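Local coordinates for protein halorhodopsin (Halobacterium salinarum, PDB 2JAF) that probably pumps chloride ions across the cell membrane, driven by light that its covalently bound retinal absorbs, at residues H95-Q105 and V218-V227; Q105-S115 and S231-K242. The protein carries 2 engineered substitutions. All coordinates share one frame; numbering follows the deposited sequence.

Interaction 1. Residues H95-Q105 and V218-V227; sequences HALAGEMVRSQ and VEGLALVQSV. With BOG (octyl beta-D-glucopyranoside), chain F.
A hydrogen bond joins Ser104 of 95-105 to Glu219 of 218-227. The hydroxyl OG of Ser104 donates to OE1 of Glu219 at 2.9 Å and meets it from above the carboxylate plane, 42° out of it. The other carboxylate oxygen, OE2, is taken by the hydroxyl of Tyr109, which leaves both oxygens of this buried acid with a partner. The backbone O of Glu219 accepts from Arg161.

At the far end the His95 ring is tied through both nitrogens, firmly at ND1 and weakly at NE2. Its ND1 accepts the backbone N-H of Leu97 at 2.7 Å, almost straight at 168° and in the ring plane. Its NE2 makes a weak, bent bond to Val218 O at 3.0 Å. The ring reaches across to 218-220 because chi1 of His95 (-174°) turns CG away from its own N. Octyl glucoside lies close by. Its O3 sits over one face of the ring and accepts the backbone N of Ala96 at 3.0 Å, while its O2 donates to Gly220 O.

Between these ends the contact is apolar. CD1 of Leu97 presses on CG2 of Val218 at 3.5 Å, a tight approach, and the two side chains cross at about a right angle. CG1 of Val102 rests on the same methyl. Near Ser104, CD of Arg103 lies on CG2 of Val227 at 3.8 Å; Arg103 NH2 is hydrogen-bonded to Val23 O.

The arrangement joins the two-stranded antiparallel hairpin before helix 106-127 to the loop before helix 227-255, at one end of the microbial rhodopsin helix bundle.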
loop_
_atom_site.group_PDB
_atom_site.type_symbol
_atom_site.label_atom_id
_atom_site.label_comp_id
_atom_site.label_asym_id
_atom_site.label_seq_id
_atom_site.Cartn_x
_atom_site.Cartn_y
_atom_site.Cartn_z
ATOM N N HIS A 95 18.879 13.589 23.046
ATOM C CA HIS A 95 17.507 13.376 23.492
ATOM C C HIS A 95 17.480 13.432 25.015
ATOM O O HIS A 95 18.464 13.081 25.669
ATOM C CB HIS A 95 17.003 12.010 23.002
ATOM C CG HIS A 95 15.554 11.755 23.288
ATOM N ND1 HIS A 95 15.082 11.458 24.549
ATOM C CD2 HIS A 95 14.474 11.741 22.470
ATOM C CE1 HIS A 95 13.775 11.272 24.496
ATOM N NE2 HIS A 95 13.380 11.439 23.245
ATOM N N ALA A 96 16.362 13.881 25.576
ATOM C CA ALA A 96 16.229 13.984 27.026
ATOM C C ALA A 96 16.505 12.655 27.719
ATOM O O ALA A 96 16.963 12.628 28.861
ATOM C CB ALA A 96 14.830 14.483 27.391
ATOM N N LEU A 97 16.227 11.554 27.027
ATOM C CA LEU A 97 16.440 10.224 27.588
ATOM C C LEU A 97 17.500 9.455 26.801
ATOM O O LEU A 97 17.426 8.235 26.677
ATOM C CB LEU A 97 15.123 9.443 27.578
ATOM C CG LEU A 97 13.960 10.167 28.271
ATOM C CD1 LEU A 97 12.653 9.428 28.035
ATOM C CD2 LEU A 97 14.261 10.285 29.751
ATOM N N ALA A 98 18.477 10.176 26.264
ATOM C CA ALA A 98 19.542 9.551 25.487
ATOM C C ALA A 98 20.191 8.425 26.280
ATOM O O ALA A 98 20.468 8.583 27.463
ATOM C CB ALA A 98 20.588 10.590 25.117
ATOM N N GLY A 99 20.424 7.292 25.625
ATOM C CA GLY A 99 21.059 6.171 26.295
ATOM C C GLY A 99 20.095 5.304 27.074
ATOM O O GLY A 99 20.506 4.374 27.768
ATOM N N GLU A 100 18.808 5.615 26.968
ATOM C CA GLU A 100 17.780 4.849 27.660
ATOM C C GLU A 100 16.852 4.220 26.633
ATOM O O GLU A 100 16.733 4.714 25.510
ATOM C CB GLU A 100 16.959 5.755 28.579
ATOM C CG GLU A 100 17.720 6.313 29.773
ATOM C CD GLU A 100 16.847 7.189 30.648
ATOM O OE1 GLU A 100 15.708 6.771 30.947
ATOM O OE2 GLU A 100 17.294 8.290 31.036
ATOM N N MET A 101 16.207 3.125 27.017
ATOM C CA MET A 101 15.267 2.441 26.136
ATOM C C MET A 101 13.871 2.941 26.466
ATOM O O MET A 101 13.478 2.967 27.634
ATOM C CB MET A 101 15.313 0.930 26.367
ATOM C CG MET A 101 16.667 0.309 26.151
ATOM S SD MET A 101 17.213 0.503 24.463
ATOM C CE MET A 101 16.446 -0.908 23.703
ATOM N N VAL A 102 13.119 3.344 25.449
ATOM C CA VAL A 102 11.765 3.823 25.680
ATOM C C VAL A 102 10.769 2.964 24.912
ATOM O O VAL A 102 11.082 2.427 23.851
ATOM C CB VAL A 102 11.597 5.304 25.252
ATOM C CG1 VAL A 102 12.604 6.174 25.991
ATOM C CG2 VAL A 102 11.756 5.439 23.756
ATOM N N ARG A 103 9.572 2.830 25.469
ATOM C CA ARG A 103 8.517 2.040 24.851
ATOM C C ARG A 103 7.884 2.816 23.700
ATOM O O ARG A 103 7.334 3.905 23.899
ATOM C CB ARG A 103 7.464 1.695 25.912
ATOM C CG ARG A 103 6.268 0.909 25.414
ATOM C CD ARG A 103 5.278 0.693 26.554
ATOM N NE ARG A 103 5.763 -0.289 27.518
ATOM C CZ ARG A 103 5.442 -1.578 27.494
ATOM N NH1 ARG A 103 4.626 -2.045 26.554
ATOM N NH2 ARG A 103 5.934 -2.400 28.409
ATOM N N SER A 104 7.959 2.250 22.497
ATOM C CA SER A 104 7.398 2.884 21.307
ATOM C C SER A 104 6.196 2.117 20.766
ATOM O O SER A 104 6.325 0.976 20.331
ATOM C CB SER A 104 8.464 2.985 20.211
ATOM O OG SER A 104 7.907 3.488 19.007
ATOM N N GLN A 105 5.027 2.748 20.800
ATOM C CA GLN A 105 3.807 2.125 20.291
ATOM C C GLN A 105 3.791 2.385 18.791
ATOM O O GLN A 105 2.909 3.074 18.275
ATOM C CB GLN A 105 2.571 2.752 20.950
ATOM C CG GLN A 105 2.544 2.647 22.472
ATOM C CD GLN A 105 1.258 3.189 23.084
ATOM O OE1 GLN A 105 0.796 4.275 22.730
ATOM N NE2 GLN A 105 0.685 2.440 24.019
ATOM N N VAL A 218 7.289 11.329 25.145
ATOM C CA VAL A 218 8.577 10.659 25.282
ATOM C C VAL A 218 9.423 10.448 24.026
ATOM O O VAL A 218 10.649 10.478 24.101
ATOM C CB VAL A 218 8.395 9.291 25.998
ATOM C CG1 VAL A 218 7.534 8.361 25.146
ATOM C CG2 VAL A 218 9.750 8.664 26.280
ATOM N N GLU A 219 8.791 10.238 22.879
ATOM C CA GLU A 219 9.554 10.017 21.655
ATOM C C GLU A 219 10.020 11.323 21.014
ATOM O O GLU A 219 10.924 11.329 20.172
ATOM C CB GLU A 219 8.722 9.183 20.677
ATOM C CG GLU A 219 8.372 7.814 21.258
ATOM C CD GLU A 219 7.525 6.951 20.341
ATOM O OE1 GLU A 219 8.071 6.313 19.416
ATOM O OE2 GLU A 219 6.297 6.913 20.555
ATOM N N GLY A 220 9.409 12.428 21.435
ATOM C CA GLY A 220 9.775 13.734 20.915
ATOM C C GLY A 220 10.677 14.487 21.881
ATOM O O GLY A 220 11.798 14.052 22.151
ATOM N N LEU A 221 10.190 15.606 22.411
ATOM C CA LEU A 221 10.964 16.413 23.347
ATOM C C LEU A 221 10.988 15.811 24.747
ATOM O O LEU A 221 11.808 16.195 25.585
ATOM C CB LEU A 221 10.387 17.830 23.420
ATOM C CG LEU A 221 10.399 18.673 22.138
ATOM C CD1 LEU A 221 9.617 19.958 22.368
ATOM C CD2 LEU A 221 11.836 18.982 21.727
ATOM N N ALA A 222 10.076 14.877 24.998
ATOM C CA ALA A 222 9.965 14.229 26.299
ATOM C C ALA A 222 9.676 15.230 27.426
ATOM O O ALA A 222 10.256 15.153 28.511
ATOM C CB ALA A 222 11.240 13.424 26.607
ATOM N N LEU A 223 8.788 16.187 27.159
ATOM C CA LEU A 223 8.401 17.150 28.188
ATOM C C LEU A 223 7.537 16.338 29.155
ATOM O O LEU A 223 7.484 16.608 30.359
ATOM C CB LEU A 223 7.598 18.303 27.577
ATOM C CG LEU A 223 8.291 19.052 26.433
ATOM C CD1 LEU A 223 7.482 20.296 26.078
ATOM C CD2 LEU A 223 9.699 19.441 26.833
ATOM N N VAL A 224 6.856 15.338 28.599
ATOM C CA VAL A 224 6.043 14.403 29.369
ATOM C C VAL A 224 6.765 13.076 29.143
ATOM O O VAL A 224 6.807 12.572 28.023
ATOM C CB VAL A 224 4.600 14.281 28.822
ATOM C CG1 VAL A 224 3.947 13.027 29.375
ATOM C CG2 VAL A 224 3.777 15.496 29.232
ATOM N N GLN A 225 7.345 12.516 30.196
ATOM C CA GLN A 225 8.089 11.270 30.063
ATOM C C GLN A 225 7.297 10.000 30.344
ATOM O O GLN A 225 7.846 8.902 30.267
ATOM C CB GLN A 225 9.327 11.323 30.957
ATOM C CG GLN A 225 10.400 12.249 30.406
ATOM C CD GLN A 225 11.601 12.371 31.313
ATOM O OE1 GLN A 225 11.871 11.491 32.127
ATOM N NE2 GLN A 225 12.345 13.465 31.165
ATOM N N SER A 226 6.013 10.146 30.654
ATOM C CA SER A 226 5.161 8.996 30.945
ATOM C C SER A 226 4.573 8.383 29.678
ATOM O O SER A 226 3.818 9.037 28.958
ATOM C CB SER A 226 4.027 9.408 31.890
ATOM O OG SER A 226 3.017 8.413 31.954
ATOM N N VAL A 227 4.923 7.127 29.408
ATOM C CA VAL A 227 4.413 6.432 28.231
ATOM C C VAL A 227 2.912 6.217 28.402
ATOM O O VAL A 227 2.146 6.260 27.433
ATOM C CB VAL A 227 5.133 5.069 28.026
ATOM C CG1 VAL A 227 4.897 4.154 29.227
ATOM C CG2 VAL A 227 4.647 4.413 26.738
HETATM C C1 BOG F . 15.246 18.162 21.138
HETATM O O1 BOG F . 15.482 18.149 19.727
HETATM C C2 BOG F . 15.070 16.700 21.671
HETATM O O2 BOG F . 13.982 16.062 20.994
HETATM C C3 BOG F . 14.825 16.743 23.212
HETATM O O3 BOG F . 14.657 15.424 23.727
HETATM C C4 BOG F . 16.035 17.434 23.888
HETATM O O4 BOG F . 15.858 17.490 25.308
HETATM C C5 BOG F . 16.208 18.881 23.317
HETATM O O5 BOG F . 16.375 18.813 21.859
HETATM C C6 BOG F . 17.421 19.580 23.957
HETATM O O6 BOG F . 18.662 19.092 23.436
HETATM C "C1'" BOG F . 15.643 19.461 19.188
HETATM C "C2'" BOG F . 15.350 19.442 17.711
HETATM C "C3'" BOG F . 14.000 20.065 17.478
HETATM C "C4'" BOG F . 13.619 20.097 16.013
HETATM C "C5'" BOG F . 12.247 20.731 15.828
HETATM C "C6'" BOG F . 11.707 20.447 14.437
HETATM C "C7'" BOG F . 10.352 21.059 14.223
HETATM C "C8'" BOG F . 9.859 20.750 12.829
#

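Interaction 2. Residues Q105-S115 and S231-K242; sequences QWGRYLTWALS and SWAYSVLDVFAK. With RET (retinal), chain G; PLM (palmitic acid), chain D; PLM (palmitic acid), chain E.
Arg108 reaches from helix 106-115 into a hole formed by Ser231, Tyr234, Ser235 and Asp238 of helix 231-242. Hydrogen bonds fix its guanidinium. The side chain is extended from CG to NE, which carries the guanidinium across to the serines. NE donates to Gln105 OE1 at 2.8 Å with a straight N-H (179°), coming from above the amide carbonyl plane. NH2 donates to both Ser231 OG and Ser235 OG, at 3.1 and 3.2 Å. Gln105 NE2 also donates to Ser231 OG. Ser32 is hydrogen-bonded to both serines, through its OG to Ser231 and its O to Ser235. A water accepts from Arg108 NH1 and Trp112 NE1 and donates to Asp238 OD2.

Charge adds to this. Arg108 NH1 and Asp238 OD2 form a long salt bridge of 3.7 Å, and Asp238 OD1 forms another with Lys242 NZ at 3.6 Å. Asp238 is also hydrogen-bonded to Tyr77 through OD2 and to Tyr210 through OD1. With alanine in place of Arg108, Ser231 and Ser235 would probably lose this donor and Asp238 its arginine mate.

Packing fills the rest. Tyr234 CB sits over the centre of one guanidinium face. The edge of Trp112 points at the face of Tyr234 in an offset edge-to-face aromatic pair, with planes at 65° and CH2 of Trp112 3.9 Å from CE1 of Tyr234.

Retinal runs over one face of Trp112. Lys242 NZ is bonded covalently to C15 of retinal at 1.3 Å, and Ser115 lies beside that nitrogen. This is the Schiff base site of a microbial rhodopsin, with Asp238 beside the linkage and Arg108 one step further, joined to it through Asp238 and the water.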
loop_
_atom_site.group_PDB
_atom_site.type_symbol
_atom_site.label_atom_id
_atom_site.label_comp_id
_atom_site.label_asym_id
_atom_site.label_seq_id
_atom_site.Cartn_x
_atom_site.Cartn_y
_atom_site.Cartn_z
ATOM N N GLN A 105 5.027 2.748 20.800
ATOM C CA GLN A 105 3.807 2.125 20.291
ATOM C C GLN A 105 3.791 2.385 18.791
ATOM O O GLN A 105 2.909 3.074 18.275
ATOM C CB GLN A 105 2.571 2.752 20.950
ATOM C CG GLN A 105 2.544 2.647 22.472
ATOM C CD GLN A 105 1.258 3.189 23.084
ATOM O OE1 GLN A 105 0.796 4.275 22.730
ATOM N NE2 GLN A 105 0.685 2.440 24.019
ATOM N N TRP A 106 4.774 1.829 18.091
ATOM C CA TRP A 106 4.888 2.036 16.654
ATOM C C TRP A 106 3.737 1.470 15.834
ATOM O O TRP A 106 3.559 1.837 14.671
ATOM C CB TRP A 106 6.228 1.503 16.129
ATOM C CG TRP A 106 6.468 0.037 16.302
ATOM C CD1 TRP A 106 7.182 -0.566 17.303
ATOM C CD2 TRP A 106 6.059 -1.008 15.415
ATOM N NE1 TRP A 106 7.245 -1.918 17.087
ATOM C CE2 TRP A 106 6.564 -2.220 15.936
ATOM C CE3 TRP A 106 5.314 -1.040 14.229
ATOM C CZ2 TRP A 106 6.350 -3.452 15.311
ATOM C CZ3 TRP A 106 5.099 -2.265 13.608
ATOM C CH2 TRP A 106 5.618 -3.454 14.153
ATOM N N GLY A 107 2.954 0.580 16.437
ATOM C CA GLY A 107 1.817 0.030 15.728
ATOM C C GLY A 107 0.793 1.122 15.458
ATOM O O GLY A 107 -0.002 1.021 14.524
ATOM N N ARG A 108 0.791 2.173 16.271
ATOM C CA ARG A 108 -0.163 3.254 16.025
ATOM C C ARG A 108 0.171 3.900 14.687
ATOM O O ARG A 108 -0.692 4.062 13.823
ATOM C CB ARG A 108 -0.089 4.323 17.118
ATOM C CG ARG A 108 -0.693 3.955 18.460
ATOM C CD ARG A 108 -0.654 5.170 19.396
ATOM N NE ARG A 108 -1.138 4.897 20.744
ATOM C CZ ARG A 108 -2.419 4.902 21.112
ATOM N NH1 ARG A 108 -3.379 5.167 20.227
ATOM N NH2 ARG A 108 -2.736 4.665 22.373
ATOM N N TYR A 109 1.441 4.253 14.518
ATOM C CA TYR A 109 1.902 4.916 13.309
ATOM C C TYR A 109 1.657 4.055 12.079
ATOM O O TYR A 109 1.231 4.552 11.032
ATOM C CB TYR A 109 3.391 5.281 13.463
ATOM C CG TYR A 109 3.732 5.777 14.861
ATOM C CD1 TYR A 109 2.838 6.583 15.577
ATOM C CD2 TYR A 109 4.928 5.419 15.484
ATOM C CE1 TYR A 109 3.125 7.011 16.874
ATOM C CE2 TYR A 109 5.223 5.841 16.781
ATOM C CZ TYR A 109 4.317 6.636 17.471
ATOM O OH TYR A 109 4.597 7.048 18.756
ATOM N N LEU A 110 1.891 2.753 12.211
ATOM C CA LEU A 110 1.684 1.833 11.103
ATOM C C LEU A 110 0.219 1.703 10.673
ATOM O O LEU A 110 -0.102 1.776 9.484
ATOM C CB LEU A 110 2.207 0.440 11.470
ATOM C CG LEU A 110 2.006 -0.608 10.370
ATOM C CD1 LEU A 110 2.907 -0.268 9.183
ATOM C CD2 LEU A 110 2.323 -1.999 10.906
ATOM N N THR A 111 -0.679 1.502 11.633
ATOM C CA THR A 111 -2.085 1.347 11.285
ATOM C C THR A 111 -2.722 2.644 10.787
ATOM O O THR A 111 -3.698 2.608 10.038
ATOM C CB THR A 111 -2.901 0.790 12.468
ATOM O OG1 THR A 111 -2.965 1.761 13.515
ATOM C CG2 THR A 111 -2.246 -0.479 12.999
ATOM N N TRP A 112 -2.174 3.788 11.188
ATOM C CA TRP A 112 -2.720 5.066 10.724
ATOM C C TRP A 112 -2.640 5.085 9.195
ATOM O O TRP A 112 -3.440 5.746 8.527
ATOM C CB TRP A 112 -1.923 6.265 11.263
ATOM C CG TRP A 112 -2.075 6.536 12.739
ATOM C CD1 TRP A 112 -3.071 6.094 13.558
ATOM C CD2 TRP A 112 -1.209 7.338 13.556
ATOM N NE1 TRP A 112 -2.880 6.565 14.839
ATOM C CE2 TRP A 112 -1.743 7.331 14.864
ATOM C CE3 TRP A 112 -0.032 8.061 13.309
ATOM C CZ2 TRP A 112 -1.139 8.016 15.926
ATOM C CZ3 TRP A 112 0.569 8.744 14.366
ATOM C CH2 TRP A 112 0.013 8.713 15.660
ATOM N N ALA A 113 -1.666 4.353 8.647
ATOM C CA ALA A 113 -1.467 4.286 7.201
ATOM C C ALA A 113 -2.649 3.647 6.477
ATOM O O ALA A 113 -2.764 3.751 5.258
ATOM C CB ALA A 113 -0.167 3.529 6.879
ATOM N N LEU A 114 -3.522 2.980 7.229
ATOM C CA LEU A 114 -4.714 2.371 6.653
ATOM C C LEU A 114 -5.974 3.104 7.128
ATOM O O LEU A 114 -6.886 3.350 6.343
ATOM C CB LEU A 114 -4.809 0.891 7.034
ATOM C CG LEU A 114 -6.072 0.176 6.541
ATOM C CD1 LEU A 114 -6.122 0.172 5.019
ATOM C CD2 LEU A 114 -6.088 -1.244 7.077
ATOM N N SER A 115 -6.018 3.463 8.407
ATOM C CA SER A 115 -7.186 4.155 8.943
ATOM C C SER A 115 -7.349 5.596 8.461
ATOM O O SER A 115 -8.474 6.023 8.190
ATOM C CB SER A 115 -7.178 4.133 10.477
ATOM O OG SER A 115 -6.094 4.877 11.011
ATOM N N SER A 231 0.194 7.628 25.741
ATOM C CA SER A 231 -0.757 6.683 25.166
ATOM C C SER A 231 -2.196 7.177 25.329
ATOM O O SER A 231 -2.984 7.135 24.382
ATOM C CB SER A 231 -0.592 5.306 25.817
ATOM O OG SER A 231 -1.377 4.336 25.142
ATOM N N TRP A 232 -2.545 7.659 26.520
ATOM C CA TRP A 232 -3.900 8.155 26.744
ATOM C C TRP A 232 -4.236 9.347 25.848
ATOM O O TRP A 232 -5.374 9.486 25.396
ATOM C CB TRP A 232 -4.115 8.548 28.217
ATOM C CG TRP A 232 -4.796 7.461 29.037
ATOM C CD1 TRP A 232 -4.213 6.653 29.973
ATOM C CD2 TRP A 232 -6.165 7.033 28.936
ATOM N NE1 TRP A 232 -5.131 5.750 30.458
ATOM C CE2 TRP A 232 -6.335 5.961 29.839
ATOM C CE3 TRP A 232 -7.264 7.452 28.168
ATOM C CZ2 TRP A 232 -7.562 5.294 29.996
ATOM C CZ3 TRP A 232 -8.488 6.788 28.322
ATOM C CH2 TRP A 232 -8.622 5.719 29.232
ATOM N N ALA A 233 -3.252 10.204 25.581
ATOM C CA ALA A 233 -3.498 11.369 24.739
ATOM C C ALA A 233 -3.928 10.911 23.345
ATOM O O ALA A 233 -4.923 11.397 22.801
ATOM C CB ALA A 233 -2.238 12.246 24.658
ATOM N N TYR A 234 -3.176 9.974 22.771
ATOM C CA TYR A 234 -3.497 9.443 21.446
ATOM C C TYR A 234 -4.868 8.750 21.466
ATOM O O TYR A 234 -5.664 8.890 20.533
ATOM C CB TYR A 234 -2.441 8.421 21.002
ATOM C CG TYR A 234 -1.087 8.983 20.600
ATOM C CD1 TYR A 234 -0.976 9.970 19.623
ATOM C CD2 TYR A 234 0.093 8.455 21.136
ATOM C CE1 TYR A 234 0.273 10.414 19.180
ATOM C CE2 TYR A 234 1.346 8.891 20.698
ATOM C CZ TYR A 234 1.430 9.864 19.722
ATOM O OH TYR A 234 2.664 10.276 19.262
ATOM N N SER A 235 -5.134 7.992 22.527
ATOM C CA SER A 235 -6.401 7.282 22.654
ATOM C C SER A 235 -7.575 8.244 22.684
ATOM O O SER A 235 -8.595 7.995 22.049
ATOM C CB SER A 235 -6.408 6.405 23.908
ATOM O OG SER A 235 -5.506 5.320 23.748
ATOM N N VAL A 236 -7.439 9.343 23.419
ATOM C CA VAL A 236 -8.519 10.326 23.470
ATOM C C VAL A 236 -8.698 10.965 22.091
ATOM O O VAL A 236 -9.818 11.212 21.652
ATOM C CB VAL A 236 -8.234 11.436 24.500
ATOM C CG1 VAL A 236 -9.261 12.558 24.359
ATOM C CG2 VAL A 236 -8.280 10.855 25.906
ATOM N N LEU A 237 -7.593 11.243 21.408
ATOM C CA LEU A 237 -7.693 11.836 20.076
ATOM C C LEU A 237 -8.430 10.875 19.147
ATOM O O LEU A 237 -9.285 11.290 18.358
ATOM C CB LEU A 237 -6.302 12.153 19.518
ATOM C CG LEU A 237 -5.637 13.386 20.137
ATOM C CD1 LEU A 237 -4.213 13.502 19.631
ATOM C CD2 LEU A 237 -6.446 14.653 19.758
ATOM N N ASP A 238 -8.102 9.588 19.244
ATOM C CA ASP A 238 -8.750 8.570 18.417
ATOM C C ASP A 238 -10.261 8.535 18.655
ATOM O O ASP A 238 -11.039 8.357 17.713
ATOM C CB ASP A 238 -8.179 7.181 18.719
ATOM C CG ASP A 238 -6.905 6.874 17.947
ATOM O OD1 ASP A 238 -6.432 7.721 17.159
ATOM O OD2 ASP A 238 -6.375 5.758 18.132
ATOM N N VAL A 239 -10.676 8.699 19.908
ATOM C CA VAL A 239 -12.100 8.665 20.224
ATOM C C VAL A 239 -12.851 9.715 19.419
ATOM O O VAL A 239 -13.897 9.433 18.844
ATOM C CB VAL A 239 -12.363 8.896 21.735
ATOM C CG1 VAL A 239 -13.857 9.100 21.976
ATOM C CG2 VAL A 239 -11.871 7.697 22.544
ATOM N N PHE A 240 -12.300 10.922 19.355
ATOM C CA PHE A 240 -12.949 12.000 18.616
ATOM C C PHE A 240 -12.666 12.004 17.115
ATOM O O PHE A 240 -13.583 12.182 16.308
ATOM C CB PHE A 240 -12.560 13.351 19.234
ATOM C CG PHE A 240 -13.140 13.566 20.606
ATOM C CD1 PHE A 240 -14.474 13.934 20.758
ATOM C CD2 PHE A 240 -12.382 13.310 21.744
ATOM C CE1 PHE A 240 -15.047 14.034 22.025
ATOM C CE2 PHE A 240 -12.946 13.405 23.019
ATOM C CZ PHE A 240 -14.281 13.766 23.158
ATOM N N ALA A 241 -11.410 11.794 16.731
ATOM C CA ALA A 241 -11.064 11.814 15.313
ATOM C C ALA A 241 -11.620 10.628 14.538
ATOM O O ALA A 241 -11.748 10.689 13.313
ATOM C CB ALA A 241 -9.547 11.894 15.140
ATOM N N LYS A 242 -11.935 9.545 15.239
ATOM C CA LYS A 242 -12.490 8.364 14.575
ATOM C C LYS A 242 -13.943 8.043 14.911
ATOM O O LYS A 242 -14.820 8.107 14.047
ATOM C CB LYS A 242 -11.662 7.113 14.890
ATOM C CG LYS A 242 -10.331 7.030 14.181
ATOM C CD LYS A 242 -9.636 5.726 14.558
ATOM C CE LYS A 242 -8.395 5.463 13.727
ATOM N NZ LYS A 242 -7.351 6.452 13.950
HETATM C C1 RET G . 2.986 12.250 13.403
HETATM C C2 RET G . 4.510 12.663 13.674
HETATM C C3 RET G . 5.241 13.399 12.524
HETATM C C4 RET G . 4.484 14.755 12.153
HETATM C C5 RET G . 2.930 14.603 11.905
HETATM C C6 RET G . 2.164 13.395 12.508
HETATM C C7 RET G . 0.712 13.246 12.152
HETATM C C8 RET G . -0.200 12.267 12.398
HETATM C C9 RET G . -1.617 12.392 12.189
HETATM C C10 RET G . -2.270 11.251 12.663
HETATM C C11 RET G . -3.636 11.074 12.633
HETATM C C12 RET G . -4.197 9.915 13.194
HETATM C C13 RET G . -5.618 9.606 13.137
HETATM C C14 RET G . -5.924 8.346 13.729
HETATM C C15 RET G . -7.134 7.700 13.639
HETATM C C16 RET G . 3.098 10.882 12.636
HETATM C C17 RET G . 2.333 12.029 14.864
HETATM C C18 RET G . 2.288 15.707 11.080
HETATM C C19 RET G . -2.300 13.770 11.646
HETATM C C20 RET G . -6.658 10.571 12.538
HETATM C C1 PLM D . -2.208 -4.159 12.915
HETATM O O1 PLM D . -1.892 -5.175 13.558
HETATM O O2 PLM D . -3.232 -3.493 13.186
HETATM C C2 PLM D . -1.293 -3.741 11.778
HETATM C C3 PLM D . -1.972 -3.452 10.443
HETATM C C4 PLM D . -0.896 -3.031 9.454
HETATM C C5 PLM D . -1.521 -2.735 8.108
HETATM C C6 PLM D . -1.187 -1.355 7.597
HETATM C C7 PLM D . -1.633 -1.345 6.150
HETATM C C8 PLM D . -1.366 -0.019 5.478
HETATM C C9 PLM D . -1.869 -0.080 4.045
HETATM C CA PLM D . -1.596 1.221 3.315
HETATM C CB PLM D . -2.352 1.516 2.027
HETATM C CC PLM D . -3.864 1.637 2.114
HETATM C CD PLM D . -4.397 1.988 0.737
HETATM C CE PLM D . -5.918 2.140 0.761
HETATM C CF PLM D . -6.410 2.265 -0.674
HETATM C CG PLM D . -7.921 2.429 -0.709
HETATM C C1 PLM E . 10.985 -2.762 15.838
HETATM O O1 PLM E . 10.595 -3.598 16.675
HETATM O O2 PLM E . 12.179 -2.397 15.762
HETATM C C2 PLM E . 9.949 -2.181 14.889
HETATM C C3 PLM E . 10.005 -2.576 13.415
HETATM C C4 PLM E . 8.838 -1.889 12.712
HETATM C C5 PLM E . 8.709 -2.159 11.224
HETATM C C6 PLM E . 7.968 -3.443 10.914
HETATM C C7 PLM E . 6.679 -3.217 10.145
HETATM C C8 PLM E . 5.977 -4.525 9.847
HETATM C C9 PLM E . 4.702 -4.270 9.057
HETATM C CA PLM E . 3.961 -5.553 8.730
HETATM C CB PLM E . 2.788 -5.487 7.762
HETATM C CC PLM E . 3.105 -5.006 6.356
HETATM C CD PLM E . 1.859 -5.045 5.494
HETATM C CE PLM E . 2.170 -4.561 4.078
HETATM C CF PLM E . 1.010 -3.688 3.615
HETATM C CG PLM E . 1.247 -3.150 2.213
HETATM O O HOH W 1 -3.794 5.287 17.346
#

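In the fold
Following the chain from the N terminus, helices 27-50 and 58-82 come first, then the hairpin of strands 87-90 and 101-104. Segment 95-105 lies at its second strand and runs straight into helix 106-127, so interactions 1 and 2 share Gln105. After the helices in between, 218-227 returns to 95-105 and interaction 1 closes a loop. Helix 227-255 then brings 231-242 back to 105-115 and interaction 2 closes the second. The two loops cross, since their segments alternate. Interaction 1 ties the hairpin to the loop before helix 227-255, at one end of the bundle; interaction 2 joins two helices in the core. Their centres lie about 18 Å apart, and Glu219 and Tyr109 bridge them.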